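Local coordinates for protein ditrans,polycis-undecaprenyl-diphosphate synthase ((2E,6E)-farnesyl-diphosphate specific) (Acinetobacter baumannii, PDB 6ACS) that probably condenses eight isopentenyl diphosphates onto farnesyl diphosphate to make undecaprenyl diphosphate, the lipid carrier precursor for bacterial cell-wall synthesis, at residues T211-P214 against E215-V218. Residues are numbered along the deposited sequence; the frame is centred on the assembly and turned at random.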
# COMPACT_ATOMS: atom_id res chain seq x y z
N THR B 211 -12.09 8.61 -15.77
CA THR B 211 -11.77 8.38 -17.17
C THR B 211 -11.40 6.93 -17.40
O THR B 211 -10.59 6.36 -16.66
CB THR B 211 -10.61 9.29 -17.59
OG1 THR B 211 -10.98 10.68 -17.43
CG2 THR B 211 -10.20 9.02 -19.03
N LEU B 212 -12.01 6.30 -18.41
CA LEU B 212 -11.61 4.95 -18.78
C LEU B 212 -10.29 4.99 -19.53
O LEU B 212 -10.02 5.94 -20.27
CB LEU B 212 -12.69 4.28 -19.64
CG LEU B 212 -14.10 4.27 -19.05
CD1 LEU B 212 -15.11 3.57 -19.99
CD2 LEU B 212 -14.10 3.62 -17.66
N TRP B 213 -9.45 3.96 -19.32
CA TRP B 213 -8.10 3.97 -19.90
C TRP B 213 -8.06 4.26 -21.40
O TRP B 213 -7.21 5.06 -21.81
CB TRP B 213 -7.37 2.65 -19.61
CG TRP B 213 -5.99 2.64 -20.22
CD1 TRP B 213 -5.56 1.89 -21.28
CD2 TRP B 213 -4.88 3.45 -19.83
NE1 TRP B 213 -4.24 2.18 -21.56
CE2 TRP B 213 -3.80 3.14 -20.69
CE3 TRP B 213 -4.68 4.41 -18.83
CZ2 TRP B 213 -2.56 3.74 -20.58
CZ3 TRP B 213 -3.44 5.01 -18.73
CH2 TRP B 213 -2.40 4.67 -19.59
N PRO B 214 -8.90 3.65 -22.25
CA PRO B 214 -8.80 3.96 -23.70
C PRO B 214 -9.00 5.43 -24.01
O PRO B 214 -8.56 5.89 -25.07
CB PRO B 214 -9.89 3.09 -24.33
CG PRO B 214 -10.12 2.00 -23.37
CD PRO B 214 -9.89 2.59 -22.01
N GLU B 215 -9.65 6.18 -23.13
CA GLU B 215 -9.88 7.60 -23.33
C GLU B 215 -8.91 8.46 -22.53
O GLU B 215 -9.08 9.68 -22.50
CB GLU B 215 -11.32 7.94 -22.97
CG GLU B 215 -12.32 7.53 -24.02
CD GLU B 215 -13.69 7.27 -23.44
OE1 GLU B 215 -13.77 6.90 -22.25
OE2 GLU B 215 -14.69 7.45 -24.17
N PHE B 216 -7.93 7.85 -21.87
CA PHE B 216 -6.98 8.63 -21.07
C PHE B 216 -6.04 9.36 -22.02
O PHE B 216 -5.50 8.76 -22.96
CB PHE B 216 -6.21 7.71 -20.12
CG PHE B 216 -5.46 8.44 -19.04
CD1 PHE B 216 -6.14 9.12 -18.04
CD2 PHE B 216 -4.07 8.44 -19.02
CE1 PHE B 216 -5.45 9.79 -17.03
CE2 PHE B 216 -3.37 9.10 -18.01
CZ PHE B 216 -4.06 9.78 -17.02
N THR B 217 -5.86 10.66 -21.80
CA THR B 217 -5.09 11.50 -22.72
C THR B 217 -3.85 12.03 -22.01
O THR B 217 -3.77 12.06 -20.78
CB THR B 217 -5.92 12.68 -23.24
OG1 THR B 217 -6.35 13.49 -22.14
CG2 THR B 217 -7.16 12.18 -24.01
N VAL B 218 -2.87 12.45 -22.82
CA VAL B 218 -1.70 13.11 -22.25
C VAL B 218 -2.10 14.41 -21.58
O VAL B 218 -1.45 14.84 -20.62
CB VAL B 218 -0.59 13.30 -23.32
CG1 VAL B 218 -0.95 14.37 -24.32
CG2 VAL B 218 0.74 13.60 -22.63
O HOH W 1 -7.00 8.28 -25.60
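Glu215 closes a tight 3-10 turn on Leu212: its backbone N donates to Leu212 O at 2.9 Å. The Glu215 side chain runs beside that of Leu212 in the same direction. Its CG lies anti to the carbonyl carbon (chi1 -77°) and the chain is extended beyond it, which brings OE1 to 3.9 Å from Leu212 CB, a van der Waals approach. On the peptide that follows, the methyl CG2 of Thr211 rests 3.7 Å from Glu215 O.

Phe216 adds the next i to i+3 bond, from its N to Trp213 O at 2.9 Å. With CG anti to the backbone N (chi1 -166°), its ring swings out next to the Trp213 indole. CZ3 of Trp213 meets CD2 of Phe216 at 3.5 Å. The planes of the six-membered ring of Trp213 and the Phe216 ring are only 19° apart, but the rings are offset so far that little of one lies over the other, their centroids 5.4 Å apart. Thr211 CG2 comes to the edge of the Phe216 ring, near its plane. One water donates to both Pro214 O and Phe216 O, bridging these two carbonyls.

Thr217 is the N-cap of helix 218-235, its OG1 bonded to Glu220 N, while Glu220 OE2 is hydrogen-bonded to Thr211 OG1, which ties the start of the turn to the first turn of the helix. The turn lies between strand 205-208 and that helix; Trp213 packs on Ile15 and Met17 of strand 12-17, its backbone is hydrogen-bonded to Asp18, the predicted magnesium ligand, and Val218 touches helix 42-52.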